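Local coordinates for peptidyl-prolyl cis-trans isomerase ([Pseudomonas syringae] pv. tomato str. DC3000, PDB 5XB0), which probably catalyses the cis-trans isomerisation of peptidyl-proline bonds in proteins through its FKBP-type domain, which this fragment contains, at residues T6-M17 and D117-E125. Sequence-based numbering, arbitrary orientation.
Sequences TEAALKAERTFM and DPFTPLVFE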
ATOM      1  N   THR A   6      16.722   8.955 -12.444  1.00 28.82           N
ATOM      2  CA  THR A   6      16.651   8.094 -11.271  1.00 34.29           C
ATOM      3  C   THR A   6      17.098   8.834 -10.019  1.00 31.22           C
ATOM      4  O   THR A   6      16.443   8.751  -8.986  1.00 28.18           O
ATOM      5  CB  THR A   6      17.515   6.833 -11.446  1.00 30.40           C
ATOM      6  OG1 THR A   6      17.024   6.069 -12.549  1.00 33.49           O
ATOM      7  CG2 THR A   6      17.475   5.981 -10.195  1.00 29.30           C
ATOM      8  N   GLU A   7      18.191   9.585 -10.125  1.00 27.66           N
ATOM      9  CA  GLU A   7      18.722  10.300  -8.979  1.00 25.07           C
ATOM     10  C   GLU A   7      17.650  11.186  -8.350  1.00 22.24           C
ATOM     11  O   GLU A   7      17.404  11.107  -7.150  1.00 25.63           O
ATOM     12  CB  GLU A   7      19.946  11.137  -9.380  1.00 28.68           C
ATOM     13  CG  GLU A   7      20.558  11.907  -8.223  1.00 40.68           C
ATOM     14  CD  GLU A   7      21.848  12.616  -8.601  1.00 47.54           C
ATOM     15  OE1 GLU A   7      22.347  12.398  -9.727  1.00 42.77           O
ATOM     16  OE2 GLU A   7      22.363  13.387  -7.763  1.00 54.45           O
ATOM     17  N   ALA A   8      16.991  12.000  -9.170  1.00 22.27           N
ATOM     18  CA  ALA A   8      15.979  12.925  -8.670  1.00 21.89           C
ATOM     19  C   ALA A   8      14.724  12.202  -8.197  1.00 25.92           C
ATOM     20  O   ALA A   8      14.158  12.533  -7.152  1.00 22.43           O
ATOM     21  CB  ALA A   8      15.622  13.932  -9.742  1.00 28.22           C
ATOM     22  N   ALA A   9      14.285  11.218  -8.974  1.00 22.94           N
ATOM     23  CA  ALA A   9      13.082  10.467  -8.628  1.00 20.37           C
ATOM     24  C   ALA A   9      13.274   9.703  -7.325  1.00 20.05           C
ATOM     25  O   ALA A   9      12.380   9.674  -6.479  1.00 20.14           O
ATOM     26  CB  ALA A   9      12.710   9.517  -9.755  1.00 22.70           C
ATOM     27  N   LEU A  10      14.446   9.100  -7.158  1.00 20.54           N
ATOM     28  CA  LEU A  10      14.751   8.364  -5.939  1.00 17.27           C
ATOM     29  C   LEU A  10      14.815   9.296  -4.734  1.00 19.74           C
ATOM     30  O   LEU A  10      14.339   8.951  -3.659  1.00 21.41           O
ATOM     31  CB  LEU A  10      16.070   7.597  -6.076  1.00 24.89           C
ATOM     32  CG  LEU A  10      16.016   6.289  -6.870  1.00 27.97           C
ATOM     33  CD1 LEU A  10      17.337   5.549  -6.722  1.00 38.03           C
ATOM     34  CD2 LEU A  10      14.868   5.417  -6.406  1.00 29.56           C
ATOM     35  N   LYS A  11      15.411  10.472  -4.913  1.00 22.62           N
ATOM     36  CA  LYS A  11      15.471  11.443  -3.832  1.00 20.88           C
ATOM     37  C   LYS A  11      14.070  11.887  -3.436  1.00 19.29           C
ATOM     38  O   LYS A  11      13.776  12.030  -2.252  1.00 22.86           O
ATOM     39  CB  LYS A  11      16.324  12.654  -4.228  1.00 22.18           C
ATOM     40  CG  LYS A  11      16.396  13.725  -3.151  1.00 30.05           C
ATOM     41  CD  LYS A  11      17.442  14.771  -3.490  1.00 38.76           C
ATOM     42  CE  LYS A  11      17.633  15.750  -2.341  1.00 42.80           C
ATOM     43  NZ  LYS A  11      18.714  16.723  -2.631  1.00 40.99           N
ATOM     44  N   ALA A  12      13.209  12.114  -4.425  1.00 18.70           N
ATOM     45  CA  ALA A  12      11.843  12.550  -4.155  1.00 16.78           C
ATOM     46  C   ALA A  12      11.077  11.459  -3.409  1.00 18.01           C
ATOM     47  O   ALA A  12      10.341  11.742  -2.460  1.00 18.67           O
ATOM     48  CB  ALA A  12      11.129  12.918  -5.445  1.00 18.93           C
ATOM     49  N   GLU A  13      11.263  10.211  -3.823  1.00 18.70           N
ATOM     50  CA  GLU A  13      10.607   9.117  -3.121  1.00 16.39           C
ATOM     51  C   GLU A  13      11.102   9.035  -1.680  1.00 17.12           C
ATOM     52  O   GLU A  13      10.299   8.903  -0.756  1.00 16.95           O
ATOM     53  CB  GLU A  13      10.821   7.767  -3.810  1.00 19.74           C
ATOM     54  CG  GLU A  13      10.225   6.653  -2.953  1.00 21.06           C
ATOM     55  CD  GLU A  13      10.288   5.279  -3.564  1.00 27.66           C
ATOM     56  OE1 GLU A  13       9.961   4.321  -2.831  1.00 25.74           O
ATOM     57  OE2 GLU A  13      10.648   5.149  -4.749  1.00 28.68           O
ATOM     58  N   ARG A  14      12.417   9.110  -1.487  1.00 16.11           N
ATOM     59  CA  ARG A  14      12.979   9.001  -0.147  1.00 18.17           C
ATOM     60  C   ARG A  14      12.454  10.102   0.770  1.00 17.73           C
ATOM     61  O   ARG A  14      12.140   9.838   1.931  1.00 17.83           O
ATOM     62  CB  ARG A  14      14.510   9.035  -0.190  1.00 26.37           C
ATOM     63  CG  ARG A  14      15.123   7.763  -0.752  1.00 25.99           C
ATOM     64  CD  ARG A  14      16.286   7.284   0.099  1.00 39.23           C
ATOM     65  NE  ARG A  14      17.251   8.345   0.357  1.00 44.52           N
ATOM     66  CZ  ARG A  14      18.364   8.182   1.066  1.00 61.52           C
ATOM     67  NH1 ARG A  14      18.652   6.994   1.584  1.00 71.64           N
ATOM     68  NH2 ARG A  14      19.191   9.201   1.256  1.00 60.86           N
ATOM     69  N   THR A  15      12.348  11.329   0.267  1.00 15.92           N
ATOM     70  CA  THR A  15      11.897  12.421   1.133  1.00 17.46           C
ATOM     71  C   THR A  15      10.399  12.302   1.402  1.00 19.16           C
ATOM     72  O   THR A  15       9.937  12.614   2.499  1.00 17.42           O
ATOM     73  CB  THR A  15      12.217  13.829   0.555  1.00 21.53           C
ATOM     74  OG1 THR A  15      11.551  14.023  -0.696  1.00 23.55           O
ATOM     75  CG2 THR A  15      13.697  13.990   0.349  1.00 21.81           C
ATOM     76  N   PHE A  16       9.641  11.826   0.419  1.00 16.06           N
ATOM     77  CA  PHE A  16       8.224  11.567   0.660  1.00 16.95           C
ATOM     78  C   PHE A  16       8.056  10.508   1.748  1.00 18.53           C
ATOM     79  O   PHE A  16       7.280  10.687   2.698  1.00 15.90           O
ATOM     80  CB  PHE A  16       7.519  11.117  -0.625  1.00 16.17           C
ATOM     81  CG  PHE A  16       6.050  10.834  -0.441  1.00 16.45           C
ATOM     82  CD1 PHE A  16       5.128  11.868  -0.421  1.00 16.17           C
ATOM     83  CD2 PHE A  16       5.595   9.537  -0.268  1.00 15.79           C
ATOM     84  CE1 PHE A  16       3.779  11.609  -0.248  1.00 19.70           C
ATOM     85  CE2 PHE A  16       4.261   9.275  -0.084  1.00 16.82           C
ATOM     86  CZ  PHE A  16       3.345  10.308  -0.075  1.00 16.50           C
ATOM     87  N   MET A  17       8.774   9.397   1.606  1.00 14.28           N
ATOM     88  CA  MET A  17       8.655   8.311   2.567  1.00 16.41           C
ATOM     89  C   MET A  17       9.117   8.740   3.952  1.00 15.19           C
ATOM     90  O   MET A  17       8.473   8.412   4.940  1.00 15.43           O
ATOM     91  CB  MET A  17       9.447   7.079   2.108  1.00 16.32           C
ATOM     92  CG  MET A  17       8.886   6.390   0.870  1.00 16.28           C
ATOM     93  SD  MET A  17       7.172   5.825   1.025  1.00 15.66           S
ATOM     94  CE  MET A  17       7.304   4.617   2.352  1.00 16.48           C
ATOM     95  N   ASP A 117       4.289   6.209 -12.734  1.00 18.90           N
ATOM     96  CA  ASP A 117       5.668   6.452 -13.136  1.00 17.86           C
ATOM     97  C   ASP A 117       6.625   5.543 -12.369  1.00 17.29           C
ATOM     98  O   ASP A 117       6.290   5.039 -11.294  1.00 16.00           O
ATOM     99  CB  ASP A 117       6.054   7.915 -12.895  1.00 18.65           C
ATOM    100  CG  ASP A 117       5.332   8.876 -13.818  1.00 27.35           C
ATOM    101  OD1 ASP A 117       4.847   8.437 -14.877  1.00 27.28           O
ATOM    102  OD2 ASP A 117       5.260  10.072 -13.473  1.00 26.74           O
ATOM    103  N   PRO A 118       7.822   5.327 -12.918  1.00 18.11           N
ATOM    104  CA  PRO A 118       8.894   4.704 -12.141  1.00 17.10           C
ATOM    105  C   PRO A 118       9.082   5.386 -10.786  1.00 14.24           C
ATOM    106  O   PRO A 118       8.906   6.600 -10.684  1.00 16.89           O
ATOM    107  CB  PRO A 118      10.128   4.907 -13.034  1.00 18.52           C
ATOM    108  CG  PRO A 118       9.550   4.901 -14.429  1.00 19.83           C
ATOM    109  CD  PRO A 118       8.242   5.625 -14.298  1.00 20.91           C
ATOM    110  N   PHE A 119       9.401   4.601  -9.760  1.00 14.83           N
ATOM    111  CA  PHE A 119       9.802   5.122  -8.456  1.00 15.83           C
ATOM    112  C   PHE A 119       8.714   5.949  -7.791  1.00 14.75           C
ATOM    113  O   PHE A 119       8.983   6.982  -7.177  1.00 17.29           O
ATOM    114  CB  PHE A 119      11.094   5.937  -8.591  1.00 16.96           C
ATOM    115  CG  PHE A 119      12.183   5.190  -9.295  1.00 16.51           C
ATOM    116  CD1 PHE A 119      12.668   4.015  -8.758  1.00 17.44           C
ATOM    117  CD2 PHE A 119      12.675   5.623 -10.511  1.00 16.27           C
ATOM    118  CE1 PHE A 119      13.659   3.301  -9.412  1.00 19.50           C
ATOM    119  CE2 PHE A 119      13.676   4.917 -11.171  1.00 18.06           C
ATOM    120  CZ  PHE A 119      14.167   3.757 -10.619  1.00 16.40           C
ATOM    121  N   THR A 120       7.485   5.459  -7.892  1.00 13.07           N
ATOM    122  CA  THR A 120       6.350   6.129  -7.268  1.00 16.67           C
ATOM    123  C   THR A 120       5.869   5.357  -6.039  1.00 14.13           C
ATOM    124  O   THR A 120       5.322   4.258  -6.165  1.00 17.21           O
ATOM    125  CB  THR A 120       5.193   6.278  -8.255  1.00 13.97           C
ATOM    126  OG1 THR A 120       5.642   6.987  -9.415  1.00 16.21           O
ATOM    127  CG2 THR A 120       4.041   7.043  -7.632  1.00 15.26           C
ATOM    128  N   PRO A 121       6.070   5.925  -4.842  1.00 14.10           N
ATOM    129  CA  PRO A 121       5.423   5.340  -3.662  1.00 13.34           C
ATOM    130  C   PRO A 121       3.901   5.456  -3.769  1.00 16.56           C
ATOM    131  O   PRO A 121       3.404   6.384  -4.400  1.00 15.51           O
ATOM    132  CB  PRO A 121       5.977   6.170  -2.501  1.00 17.13           C
ATOM    133  CG  PRO A 121       6.397   7.471  -3.122  1.00 20.33           C
ATOM    134  CD  PRO A 121       6.755   7.197  -4.554  1.00 15.53           C
ATOM    135  N   LEU A 122       3.172   4.512  -3.187  1.00 14.14           N
ATOM    136  CA  LEU A 122       1.714   4.491  -3.317  1.00 14.85           C
ATOM    137  C   LEU A 122       1.049   4.645  -1.961  1.00 16.67           C
ATOM    138  O   LEU A 122       1.553   4.136  -0.962  1.00 16.35           O
ATOM    139  CB  LEU A 122       1.252   3.188  -3.970  1.00 13.88           C
ATOM    140  CG  LEU A 122       1.873   2.865  -5.333  1.00 13.63           C
ATOM    141  CD1 LEU A 122       1.309   1.551  -5.873  1.00 15.59           C
ATOM    142  CD2 LEU A 122       1.602   4.014  -6.299  1.00 18.67           C
ATOM    143  N   VAL A 123      -0.088   5.334  -1.932  1.00 13.59           N
ATOM    144  CA  VAL A 123      -0.834   5.531  -0.691  1.00 14.81           C
ATOM    145  C   VAL A 123      -2.178   4.838  -0.795  1.00 14.51           C
ATOM    146  O   VAL A 123      -2.969   5.154  -1.673  1.00 17.52           O
ATOM    147  CB  VAL A 123      -1.051   7.020  -0.391  1.00 14.45           C
ATOM    148  CG1 VAL A 123      -1.749   7.195   0.939  1.00 20.45           C
ATOM    149  CG2 VAL A 123       0.299   7.762  -0.401  1.00 15.53           C
ATOM    150  N   PHE A 124      -2.416   3.869   0.082  1.00 11.54           N
ATOM    151  CA  PHE A 124      -3.680   3.132   0.082  1.00 14.69           C
ATOM    152  C   PHE A 124      -4.501   3.423   1.315  1.00 14.30           C
ATOM    153  O   PHE A 124      -3.962   3.561   2.406  1.00 16.60           O
ATOM    154  CB  PHE A 124      -3.430   1.627   0.030  1.00 15.22           C
ATOM    155  CG  PHE A 124      -2.945   1.136  -1.288  1.00 15.09           C
ATOM    156  CD1 PHE A 124      -3.847   0.734  -2.258  1.00 16.50           C
ATOM    157  CD2 PHE A 124      -1.589   1.043  -1.552  1.00 15.73           C
ATOM    158  CE1 PHE A 124      -3.396   0.261  -3.487  1.00 16.51           C
ATOM    159  CE2 PHE A 124      -1.136   0.579  -2.785  1.00 16.61           C
ATOM    160  CZ  PHE A 124      -2.045   0.183  -3.745  1.00 16.68           C
ATOM    161  N   GLU A 125      -5.814   3.502   1.147  1.00 12.96           N
ATOM    162  CA  GLU A 125      -6.695   3.356   2.289  1.00 14.18           C
ATOM    163  C   GLU A 125      -7.436   2.037   2.109  1.00 14.07           C
ATOM    164  O   GLU A 125      -8.017   1.810   1.059  1.00 16.08           O
ATOM    165  CB  GLU A 125      -7.650   4.543   2.400  1.00 18.17           C
ATOM    166  CG  GLU A 125      -6.909   5.824   2.767  1.00 25.85           C
ATOM    167  CD  GLU A 125      -7.794   6.869   3.416  1.00 45.05           C
ATOM    168  OE1 GLU A 125      -8.895   6.514   3.892  1.00 38.97           O
ATOM    169  OE2 GLU A 125      -7.376   8.046   3.458  1.00 54.34           O
TER
HETATM  170  O   HOH W   1       9.712   9.576  -7.121  1.00 19.90           O
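With CG anti to its carbonyl carbon (chi1 -52°), F119 sets its ring against the first turns of helix 6-21, while E13 and F16, each with CG anti to the backbone N (chi1 175° and 180°), extend to P121. L10 lies over one face of the F119 ring, its CD2 3.5 Å from F119 CD1. A9 CB approaches the same ring obliquely, 4.0 Å from F119 CD2, and T6 OG1 also comes in obliquely, 3.8 Å from F119 CE2. One helical turn past A9, E13 begins the group that P121 packs against: P121 CG touches F16 CD2 at 3.6 Å, P121 CB touches M17 SD at 3.7 Å, and P121 CD lies against the extended aliphatic part of E13. Beyond the proline, V123 CG2 sits at the edge of the F16 ring, near its plane. No direct hydrogen bond joins helix and loop; one water bridges them, donating to A9 O and F119 O, 2.7 Å from each. E13 OE2, 3.5 Å from F119 O, makes no bond to it, both being acceptors, and hydrogen-bonds S103 OG instead. The N-terminal helix thus docks on the loop leading into strand 122-132 of the FKBP-type domain mainly through apolar contacts; its polar ties include the bridging water and the direct bond from E13 to S103.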